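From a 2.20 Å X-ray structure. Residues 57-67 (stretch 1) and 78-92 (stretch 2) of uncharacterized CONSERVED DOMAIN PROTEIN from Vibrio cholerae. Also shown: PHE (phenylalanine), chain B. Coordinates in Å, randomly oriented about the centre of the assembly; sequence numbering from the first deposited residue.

Stretch 1 57-67: IAVQIARQFVG
Stretch 2, residues 78-92: TPTAQALVSATKTIP

Residues 57-66 are helical, continuing a helix that begins earlier in the chain, and residues 78-87 form a second helix; Thr88 (phi/psi -150/139) is the first residue to leave helical geometry, and a non-helical loop follows, with Lys89 at -105/2, Thr90 at -134/-36 and Ile91 at -69/128. The N-to-C directions of the two helices diverge by 45° (signed crossing angle -45°), and their axes approach to 8.3 Å. CA-CA distances set the register: Ala58 to Thr80 5.3 Å, Val59 to Ala83 5.2 Å, Ala62 to Leu84 5.0 Å and Arg63 to Ala87 5.9 Å.

No direct hydrogen bond joins the stretches, which bury 458 Å² between them. One water bridges their backbones, donating to Ala58 O (2.9 Å) and Thr80 O (3.1 Å).

Ala58, Ala62, Ala83 and Ala87 all point CB toward the opposing stretch. With so little side chain between them, methyls rest on backbone: Ala83 CB lies 3.4 Å from Ala58 O, and Ala62 CB 3.3 Å from Ala83 O. Ala62 CB also packs against Ala83 CB (3.9 Å), Ala87 CB (3.7 Å) and Leu84 CD2 (3.8 Å). Leu84 (chi1 m, chi2 t) leaves its backbone sideways, but its end comes nearer. Towards the start of the contact, Ala58 CB meets Thr80 CG2 at 3.8 Å; Thr80 chi1 is 23°, between wells.

Val66 (chi1 t) extends the contact beyond the second helix: its CG2 lies 3.8 Å from both Ala87 CB and Thr88 CB, and its CG1 4.2 Å from Ile91 CD1 (Ile91 chi1 m, chi2 t). Ile91 N donates to Thr88 OG1 (3.1 Å, 163°; Thr88 chi1 t), tying the segment back on itself, while Lys89 NZ reaches back to Val85 O (2.9 Å). Away from the crossing, Thr78 (chi1 m) binds the free phenylalanine through N to OXT (2.8 Å) and OG1 to O (2.7 Å).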

# COMPACT_ATOMS: atom_id res chain seq x y z
N ILE A 57 18.71 -1.76 14.14
CA ILE A 57 18.11 -1.54 12.82
C ILE A 57 17.55 -0.12 12.78
O ILE A 57 17.67 0.54 11.76
CB ILE A 57 17.05 -2.62 12.46
CG1 ILE A 57 17.72 -3.99 12.52
CG2 ILE A 57 16.46 -2.40 10.97
CD1 ILE A 57 16.68 -5.23 12.38
N ALA A 58 16.99 0.36 13.89
CA ALA A 58 16.55 1.74 13.94
C ALA A 58 17.70 2.71 13.51
O ALA A 58 17.48 3.65 12.75
CB ALA A 58 16.06 2.07 15.32
N VAL A 59 18.92 2.43 13.96
CA VAL A 59 20.05 3.28 13.63
C VAL A 59 20.39 3.12 12.14
O VAL A 59 20.57 4.11 11.42
CB VAL A 59 21.25 2.92 14.51
CG1 VAL A 59 22.60 3.58 13.98
CG2 VAL A 59 20.92 3.32 15.97
N GLN A 60 20.37 1.89 11.64
CA GLN A 60 20.67 1.69 10.23
C GLN A 60 19.64 2.31 9.29
O GLN A 60 19.98 2.79 8.23
CB GLN A 60 20.89 0.19 9.97
CG GLN A 60 22.28 -0.15 10.55
CD GLN A 60 22.67 -1.60 10.51
OE1 GLN A 60 21.82 -2.48 10.66
NE2 GLN A 60 23.99 -1.86 10.33
N ILE A 61 18.38 2.27 9.69
CA ILE A 61 17.33 2.89 8.93
C ILE A 61 17.57 4.40 8.87
O ILE A 61 17.54 4.99 7.78
CB ILE A 61 15.97 2.59 9.53
CG1 ILE A 61 15.59 1.15 9.21
CG2 ILE A 61 14.91 3.53 9.00
CD1 ILE A 61 14.40 0.68 10.05
N ALA A 62 17.85 5.00 10.02
CA ALA A 62 18.11 6.45 10.08
C ALA A 62 19.25 6.83 9.15
O ALA A 62 19.13 7.79 8.36
CB ALA A 62 18.37 6.92 11.57
N ARG A 63 20.33 6.06 9.17
CA ARG A 63 21.49 6.38 8.32
C ARG A 63 21.16 6.21 6.82
O ARG A 63 21.59 7.01 6.01
CB ARG A 63 22.71 5.52 8.66
CG ARG A 63 23.16 5.71 10.13
CD ARG A 63 24.23 4.70 10.52
NE ARG A 63 24.74 5.02 11.84
CZ ARG A 63 25.47 4.23 12.60
NH1 ARG A 63 25.81 3.02 12.19
NH2 ARG A 63 25.87 4.66 13.79
N GLN A 64 20.42 5.17 6.48
CA GLN A 64 20.08 4.93 5.06
C GLN A 64 19.17 6.02 4.59
O GLN A 64 19.39 6.57 3.52
CB GLN A 64 19.31 3.62 4.94
CG GLN A 64 19.11 3.16 3.49
CD GLN A 64 19.02 1.62 3.44
OE1 GLN A 64 18.31 0.97 4.25
NE2 GLN A 64 19.78 1.03 2.53
N PHE A 65 18.15 6.34 5.40
CA PHE A 65 17.19 7.37 4.99
C PHE A 65 17.87 8.72 4.86
O PHE A 65 17.62 9.46 3.90
CB PHE A 65 16.03 7.51 5.99
CG PHE A 65 14.91 6.54 5.81
CD1 PHE A 65 14.71 5.84 4.64
CD2 PHE A 65 13.99 6.38 6.82
CE1 PHE A 65 13.63 4.93 4.51
CE2 PHE A 65 12.91 5.52 6.67
CZ PHE A 65 12.75 4.80 5.52
N VAL A 66 18.72 9.08 5.82
CA VAL A 66 19.41 10.37 5.71
C VAL A 66 20.24 10.46 4.42
O VAL A 66 20.32 11.48 3.84
CB VAL A 66 20.26 10.71 6.94
CG1 VAL A 66 21.23 11.89 6.60
CG2 VAL A 66 19.31 11.05 8.12
N GLY A 67 20.83 9.36 3.98
CA GLY A 67 21.62 9.38 2.77
C GLY A 67 20.81 9.47 1.47
O GLY A 67 21.40 9.64 0.46
N THR A 78 9.35 6.26 19.89
CA THR A 78 10.50 6.95 20.48
C THR A 78 11.86 6.48 19.98
O THR A 78 12.72 7.29 19.65
CB THR A 78 10.42 6.91 22.03
OG1 THR A 78 9.31 7.73 22.43
CG2 THR A 78 11.70 7.46 22.66
N PRO A 79 12.09 5.16 19.95
CA PRO A 79 13.45 4.69 19.62
C PRO A 79 13.84 5.03 18.16
O PRO A 79 14.95 5.43 17.91
CB PRO A 79 13.41 3.18 19.87
CG PRO A 79 12.18 2.94 20.64
CD PRO A 79 11.21 4.07 20.35
N THR A 80 12.89 4.99 17.24
CA THR A 80 13.20 5.31 15.84
C THR A 80 13.35 6.82 15.72
O THR A 80 14.24 7.26 15.03
CB THR A 80 12.14 4.74 14.90
OG1 THR A 80 10.92 4.55 15.65
CG2 THR A 80 12.58 3.34 14.38
N ALA A 81 12.55 7.60 16.46
CA ALA A 81 12.74 9.05 16.44
C ALA A 81 14.11 9.41 16.95
O ALA A 81 14.77 10.24 16.37
CB ALA A 81 11.65 9.79 17.23
N GLN A 82 14.53 8.77 18.02
CA GLN A 82 15.81 9.04 18.60
C GLN A 82 16.92 8.76 17.63
O GLN A 82 17.89 9.56 17.55
CB GLN A 82 16.03 8.22 19.87
CG GLN A 82 15.21 8.73 21.09
CD GLN A 82 15.48 7.87 22.32
OE1 GLN A 82 15.40 6.67 22.23
NE2 GLN A 82 15.74 8.48 23.46
N ALA A 83 16.82 7.66 16.88
CA ALA A 83 17.87 7.37 15.88
C ALA A 83 17.90 8.42 14.78
O ALA A 83 18.98 8.73 14.22
CB ALA A 83 17.66 5.97 15.28
N LEU A 84 16.74 8.97 14.43
CA LEU A 84 16.72 10.00 13.39
C LEU A 84 17.43 11.28 13.86
O LEU A 84 18.21 11.90 13.12
CB LEU A 84 15.30 10.30 12.97
CG LEU A 84 14.48 9.23 12.19
CD1 LEU A 84 13.13 9.75 11.98
CD2 LEU A 84 15.13 8.83 10.87
N VAL A 85 17.16 11.68 15.10
CA VAL A 85 17.75 12.89 15.68
C VAL A 85 19.27 12.79 15.75
O VAL A 85 20.01 13.78 15.54
CB VAL A 85 17.13 13.22 17.06
CG1 VAL A 85 18.01 14.31 17.82
CG2 VAL A 85 15.72 13.67 16.83
N SER A 86 19.75 11.57 15.96
CA SER A 86 21.19 11.32 15.93
C SER A 86 21.78 11.41 14.49
O SER A 86 22.89 11.92 14.27
CB SER A 86 21.46 10.00 16.64
OG SER A 86 22.78 9.64 16.33
N ALA A 87 21.00 10.99 13.49
CA ALA A 87 21.49 10.85 12.10
C ALA A 87 21.41 12.12 11.30
O ALA A 87 22.09 12.29 10.24
CB ALA A 87 20.71 9.72 11.39
N THR A 88 20.57 13.05 11.74
CA THR A 88 20.54 14.35 11.10
C THR A 88 20.16 15.50 12.02
O THR A 88 19.24 15.39 12.80
CB THR A 88 19.58 14.38 9.88
OG1 THR A 88 19.74 15.65 9.21
CG2 THR A 88 18.10 14.25 10.33
N LYS A 89 20.86 16.61 11.86
CA LYS A 89 20.55 17.86 12.58
C LYS A 89 19.87 18.93 11.72
O LYS A 89 19.65 20.04 12.22
CB LYS A 89 21.87 18.50 13.10
CG LYS A 89 22.79 17.58 13.90
CD LYS A 89 22.12 16.99 15.15
CE LYS A 89 22.92 15.74 15.64
NZ LYS A 89 22.23 15.10 16.78
N THR A 90 19.59 18.64 10.46
CA THR A 90 19.16 19.63 9.49
C THR A 90 17.95 19.21 8.66
O THR A 90 17.14 20.03 8.23
CB THR A 90 20.27 19.86 8.48
OG1 THR A 90 20.70 18.58 8.02
CG2 THR A 90 21.48 20.55 9.14
N ILE A 91 17.86 17.93 8.32
CA ILE A 91 16.64 17.45 7.64
C ILE A 91 15.51 17.50 8.65
O ILE A 91 15.63 17.01 9.75
CB ILE A 91 16.80 16.02 7.05
CG1 ILE A 91 18.05 15.97 6.13
CG2 ILE A 91 15.56 15.64 6.31
CD1 ILE A 91 18.24 14.59 5.50
N PRO A 92 14.40 18.14 8.29
CA PRO A 92 13.27 18.13 9.21
C PRO A 92 12.83 16.75 9.64
O PRO A 92 12.66 15.84 8.79
CB PRO A 92 12.15 18.82 8.39
CG PRO A 92 12.90 19.61 7.38
CD PRO A 92 14.03 18.75 6.99
N PHE B . 4.24 6.26 22.63
CA PHE B . 5.12 5.07 22.29
C PHE B . 6.58 5.57 22.11
O PHE B . 6.87 6.70 22.61
CB PHE B . 4.59 4.30 21.08
CG PHE B . 3.39 3.41 21.40
CD1 PHE B . 3.56 2.23 22.15
CD2 PHE B . 2.12 3.75 21.00
CE1 PHE B . 2.50 1.45 22.48
CE2 PHE B . 1.05 2.97 21.31
CZ PHE B . 1.21 1.82 22.05
OXT PHE B . 7.47 4.91 21.53
O HOH W 1 15.19 5.35 12.82